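Local coordinates for serine protease pet (Escherichia coli, PDB 4OM9), which is a secreted autotransporter enterotoxin of enteroaggregative strains, probably acting as a serine protease with host alpha-fodrin among its targets, at residues Tyr732-Asp737 and Asp752-Lys757; Leu683-Gly688 and Ser701-Gly706; Ser748-Ile753 and Ser789-Ile794; Gly738-Ala743 and Ala758-Phe763. All blocks are in the same frame, centred on the assembly; numbering follows the deposited sequence.

Interaction 1 of 4, residues Tyr732-Asp737 and Asp752-Lys757; sequences YELTED and DIKSEK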
loop_
_atom_site.group_PDB
_atom_site.type_symbol
_atom_site.label_atom_id
_atom_site.label_comp_id
_atom_site.label_asym_id
_atom_site.label_seq_id
_atom_site.Cartn_x
_atom_site.Cartn_y
_atom_site.Cartn_z
ATOM N N TYR A 732 -36.269 -1.331 0.193
ATOM C CA TYR A 732 -36.211 -0.039 -0.485
ATOM C C TYR A 732 -34.844 0.617 -0.289
ATOM O O TYR A 732 -33.986 0.104 0.437
ATOM C CB TYR A 732 -37.314 0.935 0.001
ATOM C CG TYR A 732 -38.701 0.364 0.298
ATOM C CD1 TYR A 732 -39.136 -0.842 -0.249
ATOM C CD2 TYR A 732 -39.582 1.061 1.124
ATOM C CE1 TYR A 732 -40.395 -1.346 0.038
ATOM C CE2 TYR A 732 -40.842 0.567 1.409
ATOM C CZ TYR A 732 -41.243 -0.637 0.866
ATOM O OH TYR A 732 -42.497 -1.128 1.146
ATOM N N GLU A 733 -34.641 1.748 -0.958
ATOM C CA GLU A 733 -33.477 2.584 -0.699
ATOM C C GLU A 733 -33.914 3.913 -0.111
ATOM O O GLU A 733 -34.996 4.421 -0.426
ATOM C CB GLU A 733 -32.647 2.804 -1.965
ATOM C CG GLU A 733 -33.405 2.700 -3.254
ATOM C CD GLU A 733 -33.101 1.419 -4.009
ATOM O OE1 GLU A 733 -31.952 0.910 -3.914
ATOM O OE2 GLU A 733 -34.028 0.926 -4.704
ATOM N N LEU A 734 -33.070 4.464 0.752
ATOM C CA LEU A 734 -33.372 5.685 1.485
ATOM C C LEU A 734 -32.201 6.658 1.371
ATOM O O LEU A 734 -31.045 6.280 1.565
ATOM C CB LEU A 734 -33.695 5.354 2.953
ATOM C CG LEU A 734 -33.441 6.321 4.114
ATOM C CD1 LEU A 734 -34.143 7.637 3.905
ATOM C CD2 LEU A 734 -33.859 5.710 5.453
ATOM N N THR A 735 -32.501 7.911 1.040
ATOM C CA THR A 735 -31.459 8.914 0.841
ATOM C C THR A 735 -31.399 9.883 2.032
ATOM O O THR A 735 -32.432 10.307 2.548
ATOM C CB THR A 735 -31.679 9.672 -0.475
ATOM O OG1 THR A 735 -31.929 8.729 -1.528
ATOM C CG2 THR A 735 -30.457 10.493 -0.825
ATOM N N GLU A 736 -30.181 10.225 2.453
ATOM C CA GLU A 736 -29.934 10.773 3.791
ATOM C C GLU A 736 -29.319 12.173 3.857
ATOM O O GLU A 736 -29.183 12.733 4.942
ATOM C CB GLU A 736 -29.022 9.813 4.562
ATOM C CG GLU A 736 -29.579 8.418 4.720
ATOM C CD GLU A 736 -30.549 8.299 5.881
ATOM O OE1 GLU A 736 -30.424 7.322 6.651
ATOM O OE2 GLU A 736 -31.443 9.170 6.026
ATOM N N ASP A 737 -28.937 12.720 2.708
ATOM C CA ASP A 737 -28.320 14.046 2.613
ATOM C C ASP A 737 -28.635 14.655 1.247
ATOM O O ASP A 737 -29.354 14.056 0.456
ATOM C CB ASP A 737 -26.794 13.960 2.804
ATOM C CG ASP A 737 -26.374 13.930 4.270
ATOM O OD1 ASP A 737 -27.080 14.505 5.120
ATOM O OD2 ASP A 737 -25.316 13.344 4.573
ATOM N N ASP A 752 -38.724 0.552 -3.573
ATOM C CA ASP A 752 -39.135 1.941 -3.371
ATOM C C ASP A 752 -37.951 2.823 -3.008
ATOM O O ASP A 752 -36.926 2.339 -2.541
ATOM C CB ASP A 752 -40.207 2.035 -2.282
ATOM C CG ASP A 752 -41.425 1.178 -2.583
ATOM O OD1 ASP A 752 -41.767 1.014 -3.769
ATOM O OD2 ASP A 752 -42.040 0.661 -1.630
ATOM N N ILE A 753 -38.077 4.119 -3.247
ATOM C CA ILE A 753 -37.044 5.039 -2.804
ATOM C C ILE A 753 -37.668 6.219 -2.073
ATOM O O ILE A 753 -38.544 6.909 -2.594
ATOM C CB ILE A 753 -36.163 5.536 -3.971
ATOM C CG1 ILE A 753 -35.413 6.805 -3.570
ATOM C CG2 ILE A 753 -36.988 5.800 -5.195
ATOM C CD1 ILE A 753 -34.408 7.260 -4.603
ATOM N N LYS A 754 -37.215 6.422 -0.843
ATOM C CA LYS A 754 -37.741 7.467 0.003
ATOM C C LYS A 754 -36.607 8.375 0.441
ATOM O O LYS A 754 -35.449 7.961 0.463
ATOM C CB LYS A 754 -38.457 6.872 1.211
ATOM C CG LYS A 754 -37.537 6.265 2.223
ATOM C CD LYS A 754 -38.263 5.893 3.493
ATOM C CE LYS A 754 -37.286 5.274 4.487
ATOM N NZ LYS A 754 -37.897 5.150 5.839
ATOM N N SER A 755 -36.948 9.612 0.782
ATOM C CA SER A 755 -35.973 10.611 1.197
ATOM C C SER A 755 -36.658 11.861 1.705
ATOM O O SER A 755 -37.709 12.237 1.190
ATOM C CB SER A 755 -35.056 10.986 0.036
ATOM O OG SER A 755 -34.282 12.135 0.349
ATOM N N GLU A 756 -36.072 12.517 2.701
ATOM C CA GLU A 756 -36.568 13.827 3.098
ATOM C C GLU A 756 -35.471 14.884 3.120
ATOM O O GLU A 756 -35.614 15.926 3.762
ATOM C CB GLU A 756 -37.267 13.762 4.453
ATOM C CG GLU A 756 -36.564 12.970 5.521
ATOM C CD GLU A 756 -37.451 12.778 6.734
ATOM O OE1 GLU A 756 -36.955 12.298 7.775
ATOM O OE2 GLU A 756 -38.654 13.113 6.643
ATOM N N LYS A 757 -34.390 14.624 2.395
ATOM C CA LYS A 757 -33.382 15.642 2.148
ATOM C C LYS A 757 -33.526 16.191 0.730
ATOM O O LYS A 757 -34.338 15.701 -0.057
ATOM C CB LYS A 757 -31.978 15.070 2.351
ATOM C CG LYS A 757 -31.732 14.484 3.734
ATOM C CD LYS A 757 -31.776 15.556 4.813
ATOM C CE LYS A 757 -31.074 15.091 6.086
ATOM N NZ LYS A 757 -31.150 16.131 7.159
#
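Lys754 and Leu734 lie on one face of a parallel strand pair, where their side chains cross obliquely. Lys754 CB makes no close approach of its own; the contact starts at CG, which sits between the backbone N and the carbonyl carbon (chi1 72°) and comes to 4.0 Å from Leu734 CB. Beyond CG the chain is extended, and CE reaches Leu734 CD2 at 3.6 Å. NZ, at the tip, still passes 4.1 Å from Leu734 CD2. Lysine suits this exposed position because its methylenes cover a leucine while its ammonium can remain at the surface. On the other face, the buried CG of Glu733 and CB of Ile753 meet, and Thr735 CB packs on Ser755 CB. Three backbone bonds hold the register: Glu733 N to Asp752 O (2.8 Å), Lys754 N to Glu733 O (3.0 Å) and Thr735 N to Lys754 O (3.0 Å). At one end Asp752 CB sits over the face of the Tyr732 ring, 3.6 Å from its centroid, in a CH-pi contact. At the other, Ser755 OG accepts from Lys757 N at 3.2 Å, an ST turn just where the pairing runs out. Ile703 and Ser705 bond to the far edge of 733-735, so this is one step in a ladder of stacked strands, the signature of the right-handed parallel beta-helix of autotransporter passenger domains.

Interaction 2 of 4, residues Leu683-Gly688 and Ser701-Gly706; sequences LTIHKG and SNIKSG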
loop_
_atom_site.group_PDB
_atom_site.type_symbol
_atom_site.label_atom_id
_atom_site.label_comp_id
_atom_site.label_asym_id
_atom_site.label_seq_id
_atom_site.Cartn_x
_atom_site.Cartn_y
_atom_site.Cartn_z
ATOM N N LEU A 683 -27.116 -2.235 4.235
ATOM C CA LEU A 683 -26.060 -1.510 3.551
ATOM C C LEU A 683 -26.172 -0.012 3.772
ATOM O O LEU A 683 -27.163 0.607 3.373
ATOM C CB LEU A 683 -26.093 -1.810 2.053
ATOM C CG LEU A 683 -25.124 -0.958 1.217
ATOM C CD1 LEU A 683 -23.715 -1.042 1.762
ATOM C CD2 LEU A 683 -25.147 -1.382 -0.230
ATOM N N THR A 684 -25.156 0.583 4.389
ATOM C CA THR A 684 -25.185 2.020 4.635
ATOM C C THR A 684 -24.044 2.741 3.942
ATOM O O THR A 684 -22.879 2.515 4.245
ATOM C CB THR A 684 -25.138 2.346 6.138
ATOM O OG1 THR A 684 -26.308 1.816 6.774
ATOM C CG2 THR A 684 -25.118 3.857 6.347
ATOM N N ILE A 685 -24.401 3.621 3.009
ATOM C CA ILE A 685 -23.429 4.414 2.258
ATOM C C ILE A 685 -23.382 5.817 2.833
ATOM O O ILE A 685 -24.342 6.568 2.699
ATOM C CB ILE A 685 -23.789 4.446 0.767
ATOM C CG1 ILE A 685 -23.812 3.007 0.230
ATOM C CG2 ILE A 685 -22.826 5.308 0.005
ATOM C CD1 ILE A 685 -24.104 2.879 -1.245
ATOM N N HIS A 686 -22.285 6.155 3.505
ATOM C CA HIS A 686 -22.185 7.431 4.219
ATOM C C HIS A 686 -21.799 8.597 3.315
ATOM O O HIS A 686 -21.358 8.407 2.183
ATOM C CB HIS A 686 -21.164 7.350 5.356
ATOM C CG HIS A 686 -21.538 6.406 6.457
ATOM N ND1 HIS A 686 -22.359 6.767 7.500
ATOM C CD2 HIS A 686 -21.170 5.120 6.689
ATOM C CE1 HIS A 686 -22.494 5.742 8.328
ATOM N NE2 HIS A 686 -21.780 4.734 7.860
ATOM N N LYS A 687 -21.955 9.805 3.852
ATOM C CA LYS A 687 -21.607 11.032 3.146
ATOM C C LYS A 687 -20.126 11.044 2.789
ATOM O O LYS A 687 -19.263 10.809 3.644
ATOM C CB LYS A 687 -21.964 12.255 3.996
ATOM C CG LYS A 687 -21.637 13.601 3.358
ATOM C CD LYS A 687 -22.322 14.741 4.115
ATOM C CE LYS A 687 -21.961 16.113 3.552
ATOM N NZ LYS A 687 -22.475 16.314 2.170
ATOM N N GLY A 688 -19.841 11.298 1.517
ATOM C CA GLY A 688 -18.474 11.288 1.041
ATOM C C GLY A 688 -17.990 10.005 0.373
ATOM O O GLY A 688 -16.815 9.915 0.006
ATOM N N SER A 701 -32.923 -6.706 2.163
ATOM C CA SER A 701 -32.888 -5.622 3.125
ATOM C C SER A 701 -32.849 -4.289 2.387
ATOM O O SER A 701 -33.179 -4.221 1.205
ATOM C CB SER A 701 -31.668 -5.769 4.039
ATOM O OG SER A 701 -31.644 -4.779 5.051
ATOM N N ASN A 702 -32.410 -3.242 3.081
ATOM C CA ASN A 702 -32.406 -1.886 2.540
ATOM C C ASN A 702 -31.014 -1.257 2.425
ATOM O O ASN A 702 -30.065 -1.689 3.075
ATOM C CB ASN A 702 -33.272 -0.987 3.413
ATOM C CG ASN A 702 -32.647 -0.739 4.763
ATOM O OD1 ASN A 702 -32.112 0.331 5.014
ATOM N ND2 ASN A 702 -32.680 -1.747 5.632
ATOM N N ILE A 703 -30.931 -0.210 1.609
ATOM C CA ILE A 703 -29.709 0.547 1.377
ATOM C C ILE A 703 -29.924 2.001 1.745
ATOM O O ILE A 703 -30.790 2.658 1.175
ATOM C CB ILE A 703 -29.266 0.473 -0.097
ATOM C CG1 ILE A 703 -29.053 -0.976 -0.524
ATOM C CG2 ILE A 703 -28.005 1.301 -0.336
ATOM C CD1 ILE A 703 -29.047 -1.153 -2.016
ATOM N N LYS A 704 -29.150 2.500 2.700
ATOM C CA LYS A 704 -29.194 3.908 3.067
ATOM C C LYS A 704 -27.980 4.610 2.495
ATOM O O LYS A 704 -26.865 4.080 2.583
ATOM C CB LYS A 704 -29.252 4.070 4.584
ATOM C CG LYS A 704 -30.491 3.443 5.185
ATOM C CD LYS A 704 -30.520 3.522 6.701
ATOM C CE LYS A 704 -31.739 2.764 7.231
ATOM N NZ LYS A 704 -31.895 2.828 8.710
ATOM N N SER A 705 -28.180 5.793 1.911
ATOM C CA SER A 705 -27.098 6.464 1.194
ATOM C C SER A 705 -27.130 7.995 1.253
ATOM O O SER A 705 -28.080 8.634 0.810
ATOM C CB SER A 705 -27.096 6.016 -0.271
ATOM O OG SER A 705 -26.160 6.761 -1.035
ATOM N N GLY A 706 -26.057 8.561 1.795
ATOM C CA GLY A 706 -25.881 9.993 1.900
ATOM C C GLY A 706 -24.716 10.424 1.035
ATOM O O GLY A 706 -24.222 11.547 1.155
HETATM O O HOH W 1 -28.744 0.742 5.790
#
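Leu683 and Ile703 stack as consecutive rungs of a parallel beta-helix, each supplying an apolar branch to the buried interior. They lie side by side and point the same way, with Leu683 CD2 3.9 Å from Ile703 CG2. Both residues are branched and apolar, which suits this pair; on the next rung Glu733 touches Ile703. Leu683 CG is anti to the backbone N (chi1 173°), and chi2 of 53° then sets its methyls. Further along the same face, Ser705 OG touches CB of Ile685 at 3.8 Å, a small residue beside a bulky one. The backbones are laced by Leu683 N to Asn702 O (3.2 Å), Lys704 N to Leu683 O (2.8 Å) and Gly706 N to Ile685 O (2.8 Å). A fourth bond, Ile685 N to Lys704 O, is modelled so short that its exact length is doubtful. The opposite face carries Thr684 and Lys704 and is wetter. There a water lies 2.8 Å from Thr684 OG1 and makes a weak bond to Asn702 OD1. Thr684 CG2 lies 3.7 Å above one face of the His686 ring, toward its rim. Strands 661-664 and 733-735 extend the ladder on either side. The chemistry is thus two-faced: mostly aliphatic carbon inside, with the Ser705 hydroxyl among it, whereas on the outside the water weakly reaches Leu683 O, which already accepts from Lys704 N.

Interaction 3 of 4, residues Ser748-Ile753 and Ser789-Ile794; sequences SVTGDI and SYQGSI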
loop_
_atom_site.group_PDB
_atom_site.type_symbol
_atom_site.label_atom_id
_atom_site.label_comp_id
_atom_site.label_asym_id
_atom_site.label_seq_id
_atom_site.Cartn_x
_atom_site.Cartn_y
_atom_site.Cartn_z
ATOM N N SER A 748 -32.050 -2.061 -14.481
ATOM C CA SER A 748 -33.431 -2.299 -14.081
ATOM C C SER A 748 -33.539 -2.330 -12.558
ATOM O O SER A 748 -33.086 -3.270 -11.921
ATOM C CB SER A 748 -33.944 -3.603 -14.684
ATOM O OG SER A 748 -35.245 -3.892 -14.213
ATOM N N VAL A 749 -34.145 -1.297 -11.985
ATOM C CA VAL A 749 -34.102 -1.064 -10.545
ATOM C C VAL A 749 -35.455 -1.252 -9.873
ATOM O O VAL A 749 -36.409 -0.528 -10.161
ATOM C CB VAL A 749 -33.610 0.361 -10.239
ATOM C CG1 VAL A 749 -33.501 0.585 -8.739
ATOM C CG2 VAL A 749 -32.290 0.615 -10.928
ATOM N N THR A 750 -35.531 -2.215 -8.958
ATOM C CA THR A 750 -36.770 -2.480 -8.236
ATOM C C THR A 750 -36.600 -2.077 -6.771
ATOM O O THR A 750 -35.504 -2.167 -6.222
ATOM C CB THR A 750 -37.183 -3.979 -8.351
ATOM O OG1 THR A 750 -37.356 -4.327 -9.731
ATOM C CG2 THR A 750 -38.485 -4.268 -7.611
ATOM N N GLY A 751 -37.678 -1.613 -6.146
ATOM C CA GLY A 751 -37.658 -1.277 -4.735
ATOM C C GLY A 751 -37.854 0.206 -4.518
ATOM O O GLY A 751 -37.222 1.022 -5.192
ATOM N N ASP A 752 -38.724 0.552 -3.573
ATOM C CA ASP A 752 -39.135 1.941 -3.371
ATOM C C ASP A 752 -37.951 2.823 -3.008
ATOM O O ASP A 752 -36.926 2.339 -2.541
ATOM C CB ASP A 752 -40.207 2.035 -2.282
ATOM C CG ASP A 752 -41.425 1.178 -2.583
ATOM O OD1 ASP A 752 -41.767 1.014 -3.769
ATOM O OD2 ASP A 752 -42.040 0.661 -1.630
ATOM N N ILE A 753 -38.077 4.119 -3.247
ATOM C CA ILE A 753 -37.044 5.039 -2.804
ATOM C C ILE A 753 -37.668 6.219 -2.073
ATOM O O ILE A 753 -38.544 6.909 -2.594
ATOM C CB ILE A 753 -36.163 5.536 -3.971
ATOM C CG1 ILE A 753 -35.413 6.805 -3.570
ATOM C CG2 ILE A 753 -36.988 5.800 -5.195
ATOM C CD1 ILE A 753 -34.408 7.260 -4.603
ATOM N N SER A 789 -35.033 1.146 -16.460
ATOM C CA SER A 789 -36.349 1.018 -15.856
ATOM C C SER A 789 -36.202 1.012 -14.343
ATOM O O SER A 789 -35.199 0.536 -13.809
ATOM C CB SER A 789 -37.067 -0.244 -16.335
ATOM O OG SER A 789 -36.578 -1.390 -15.660
ATOM N N TYR A 790 -37.201 1.577 -13.677
ATOM C CA TYR A 790 -37.297 1.596 -12.234
ATOM C C TYR A 790 -38.704 1.216 -11.818
ATOM O O TYR A 790 -39.645 1.392 -12.603
ATOM C CB TYR A 790 -36.924 2.977 -11.678
ATOM C CG TYR A 790 -37.381 3.156 -10.255
ATOM C CD1 TYR A 790 -36.648 2.630 -9.200
ATOM C CD2 TYR A 790 -38.578 3.800 -9.970
ATOM C CE1 TYR A 790 -37.085 2.765 -7.900
ATOM C CE2 TYR A 790 -39.019 3.938 -8.681
ATOM C CZ TYR A 790 -38.277 3.421 -7.651
ATOM O OH TYR A 790 -38.735 3.567 -6.368
ATOM N N GLN A 791 -38.861 0.691 -10.600
ATOM C CA GLN A 791 -40.200 0.558 -9.996
ATOM C C GLN A 791 -40.147 0.365 -8.481
ATOM O O GLN A 791 -39.406 -0.464 -7.988
ATOM C CB GLN A 791 -40.999 -0.594 -10.646
ATOM C CG GLN A 791 -40.375 -1.961 -10.482
ATOM C CD GLN A 791 -41.451 -3.048 -10.515
ATOM O OE1 GLN A 791 -42.220 -3.199 -9.559
ATOM N NE2 GLN A 791 -41.522 -3.789 -11.615
ATOM N N GLY A 792 -40.952 1.128 -7.749
ATOM C CA GLY A 792 -41.852 2.088 -8.355
ATOM C C GLY A 792 -42.616 2.942 -7.370
ATOM O O GLY A 792 -43.818 3.093 -7.508
ATOM N N SER A 793 -41.926 3.503 -6.381
ATOM C CA SER A 793 -42.564 4.427 -5.446
ATOM C C SER A 793 -41.557 5.412 -4.858
ATOM O O SER A 793 -40.640 5.014 -4.146
ATOM C CB SER A 793 -43.260 3.655 -4.327
ATOM O OG SER A 793 -43.553 4.501 -3.233
ATOM N N ILE A 794 -41.738 6.699 -5.147
ATOM C CA ILE A 794 -40.786 7.719 -4.703
ATOM C C ILE A 794 -41.397 8.769 -3.776
ATOM O O ILE A 794 -42.098 9.680 -4.223
ATOM C CB ILE A 794 -40.161 8.464 -5.896
ATOM C CG1 ILE A 794 -39.546 7.487 -6.883
ATOM C CG2 ILE A 794 -39.117 9.465 -5.419
ATOM C CD1 ILE A 794 -39.057 8.149 -8.138
#
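Tyr790 presents a broad bump to the other segment, its ring meeting Val749, Gly751 and Ile753. CG is anti to the backbone N (chi1 164°), and the side chain crosses those of Val749 and Ile753 obliquely. Val749 CB lies at the ring edge, in its plane, and Val749 CG1 meets Tyr790 CD1 at 3.8 Å. Gly751 O also approaches the edge, near the ring plane. Glycine suits position 751 because its phi of 114° would press a CB against the preceding carbonyl. Past the ring, Ile753 CG2 projects into the notch between Tyr790 and Ile794: it is 3.7 Å from Tyr790 CZ and only 3.5 Å from Ile794 CG1, closer than ordinary van der Waals contact. Phe763 stacks with the Tyr790 ring. On the other face, Thr750 and Gln791 lie alongside each other and Ser748 OG donates to Ser789 OG at 3.2 Å. Backbone bonds run from Val749 N to Ser789 O and from Gln791 N to Val749 O, both 2.8 Å. After the irregular stretch 751-752, matched across the contact by a cis peptide before Gly792, Ile753 N finds Ser793 O at 2.9 Å, and pairing resumes. The phenol oxygen is not idle: Ser793 N donates to Tyr790 OH at 3.2 Å. An aromatic with a polar tip can therefore fill an apolar hollow and, at its far end, satisfy a backbone N-H where both chains leave regular strand geometry.

Interaction 4 of 4, residues Gly738-Ala743 and Ala758-Phe763; sequences GANFTA and AAKLSF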
loop_
_atom_site.group_PDB
_atom_site.type_symbol
_atom_site.label_atom_id
_atom_site.label_comp_id
_atom_site.label_asym_id
_atom_site.label_seq_id
_atom_site.Cartn_x
_atom_site.Cartn_y
_atom_site.Cartn_z
ATOM N N GLY A 738 -28.074 15.825 0.952
ATOM C CA GLY A 738 -28.087 16.328 -0.413
ATOM C C GLY A 738 -27.247 15.433 -1.314
ATOM O O GLY A 738 -26.201 15.842 -1.805
ATOM N N ALA A 739 -27.722 14.209 -1.535
ATOM C CA ALA A 739 -26.922 13.141 -2.129
ATOM C C ALA A 739 -27.220 12.891 -3.604
ATOM O O ALA A 739 -27.955 13.645 -4.237
ATOM C CB ALA A 739 -27.130 11.866 -1.347
ATOM N N ASN A 740 -26.621 11.832 -4.146
ATOM C CA ASN A 740 -26.873 11.405 -5.525
ATOM C C ASN A 740 -27.210 9.922 -5.642
ATOM O O ASN A 740 -26.489 9.037 -5.140
ATOM C CB ASN A 740 -25.679 11.712 -6.425
ATOM C CG ASN A 740 -25.524 13.188 -6.703
ATOM O OD1 ASN A 740 -26.488 13.870 -7.069
ATOM N ND2 ASN A 740 -24.312 13.698 -6.520
ATOM N N PHE A 741 -28.323 9.663 -6.310
ATOM C CA PHE A 741 -28.759 8.316 -6.600
ATOM C C PHE A 741 -29.033 8.227 -8.097
ATOM O O PHE A 741 -30.061 8.699 -8.583
ATOM C CB PHE A 741 -29.989 7.958 -5.768
ATOM C CG PHE A 741 -30.521 6.577 -6.025
ATOM C CD1 PHE A 741 -31.445 6.352 -7.036
ATOM C CD2 PHE A 741 -30.115 5.508 -5.245
ATOM C CE1 PHE A 741 -31.942 5.093 -7.273
ATOM C CE2 PHE A 741 -30.608 4.237 -5.475
ATOM C CZ PHE A 741 -31.524 4.030 -6.489
ATOM N N THR A 742 -28.095 7.621 -8.812
ATOM C CA THR A 742 -28.120 7.561 -10.261
ATOM C C THR A 742 -28.296 6.140 -10.801
ATOM O O THR A 742 -27.567 5.223 -10.431
ATOM C CB THR A 742 -26.825 8.175 -10.859
ATOM O OG1 THR A 742 -26.704 9.537 -10.437
ATOM C CG2 THR A 742 -26.833 8.125 -12.383
ATOM N N ALA A 743 -29.276 5.967 -11.679
ATOM C CA ALA A 743 -29.450 4.715 -12.397
ATOM C C ALA A 743 -29.432 5.009 -13.888
ATOM O O ALA A 743 -30.071 5.958 -14.342
ATOM C CB ALA A 743 -30.742 4.033 -11.996
ATOM N N ALA A 758 -32.733 17.206 0.407
ATOM C CA ALA A 758 -32.690 17.720 -0.956
ATOM C C ALA A 758 -31.794 16.826 -1.811
ATOM O O ALA A 758 -30.604 17.095 -1.967
ATOM C CB ALA A 758 -32.195 19.158 -0.974
ATOM N N ALA A 759 -32.359 15.752 -2.353
ATOM C CA ALA A 759 -31.556 14.804 -3.127
ATOM C C ALA A 759 -31.770 15.009 -4.617
ATOM O O ALA A 759 -32.594 15.823 -5.022
ATOM C CB ALA A 759 -31.882 13.372 -2.731
ATOM N N LYS A 760 -31.022 14.277 -5.436
ATOM C CA LYS A 760 -31.063 14.502 -6.877
ATOM C C LYS A 760 -31.146 13.214 -7.681
ATOM O O LYS A 760 -31.085 12.126 -7.123
ATOM C CB LYS A 760 -29.828 15.290 -7.318
ATOM C CG LYS A 760 -29.642 16.633 -6.620
ATOM C CD LYS A 760 -28.183 17.064 -6.682
ATOM C CE LYS A 760 -27.745 17.426 -8.103
ATOM N NZ LYS A 760 -28.361 18.710 -8.549
ATOM N N LEU A 761 -31.343 13.368 -8.992
ATOM C CA LEU A 761 -31.023 12.331 -9.976
ATOM C C LEU A 761 -31.971 11.110 -9.913
ATOM O O LEU A 761 -32.617 10.896 -8.880
ATOM C CB LEU A 761 -29.546 11.948 -9.785
ATOM C CG LEU A 761 -28.624 13.037 -10.358
ATOM C CD1 LEU A 761 -27.160 12.749 -10.097
ATOM C CD2 LEU A 761 -28.882 13.231 -11.855
ATOM N N SER A 762 -32.100 10.320 -10.994
ATOM C CA SER A 762 -31.310 10.389 -12.237
ATOM C C SER A 762 -31.952 9.742 -13.452
ATOM O O SER A 762 -31.910 10.297 -14.546
ATOM C CB SER A 762 -30.007 9.661 -12.070
ATOM O OG SER A 762 -30.273 8.271 -12.167
ATOM N N PHE A 763 -32.481 8.535 -13.226
ATOM C CA PHE A 763 -32.818 7.513 -14.241
ATOM C C PHE A 763 -32.515 7.827 -15.707
ATOM O O PHE A 763 -33.058 8.766 -16.280
ATOM C CB PHE A 763 -34.300 7.147 -14.149
ATOM C CG PHE A 763 -34.767 6.814 -12.765
ATOM C CD1 PHE A 763 -34.043 5.969 -11.953
ATOM C CD2 PHE A 763 -35.946 7.353 -12.281
ATOM C CE1 PHE A 763 -34.485 5.672 -10.670
ATOM C CE2 PHE A 763 -36.397 7.062 -11.014
ATOM C CZ PHE A 763 -35.666 6.219 -10.204
#
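Ser762 is pressed against Thr742 and Ala743, and here the contact is tightest. Its OG stands between the backbone N and the carbonyl carbon (chi1 77°) and accepts from Ala743 N at 2.6 Å, modelled short, so its exact length is uncertain. Ser762 CB is 3.4 Å from Thr742 CA, closer than usual for carbons. Serine suits the spot, being small enough to come in close and able to replace a backbone carbonyl as acceptor. Inward of this, Ala743 CB lies in the plane of the Phe763 ring at its edge, 3.8 Å from Phe763 CD1. Phe763 CE1 comes near the plane of the Phe741 ring, at 4.3 Å from Phe741 CE1. These buried aromatics fill the interior, where Ile753 and Leu709 also touch Phe741. At the edge Leu761 keeps a close contact, its CD1 3.3 Å from Thr742 OG1, and crosses Asn740 too. Toward the solvent the fit slackens. Lys760 runs beside Asn740, its CD 3.6 Å from Asn740 OD1, before its bent chain carries the amine away from the strand. The backbone link there, Lys760 N to Ala739 O, is weak at 3.4 Å. At the start, exposed Gly738 and Ala758 meet mainly through Gly738 CA and Ala758 O. A regular strand, 740-744, is thus flanked by an irregular segment of the next coil, 758-763, running nearly the same way: a beta-helix face whose ladder gives way to loop while its hydrophobic core continues.

All four contacts lie on the same side of the chain's centre, in successive coils of the beta-helix that makes up the stalk of the passenger domain. Interaction 2 comes first along the chain and joins interaction 1 through strands 703-705 and 733-735, with centres about 9 Å apart. Interactions 1 and 3 share Asp752 and Ile753 on strand 747-755, about 12 Å between centres. Interaction 4 alternates with interaction 1 along the chain, about 10 Å away between centres, forming another face of the same coils; Phe741 and Phe763 link it inward to Ile753 and Tyr790. Interactions 2 and 3, centres about 16 Å apart, do not touch. The arrangement is consistent with a shared interior running from coil to coil.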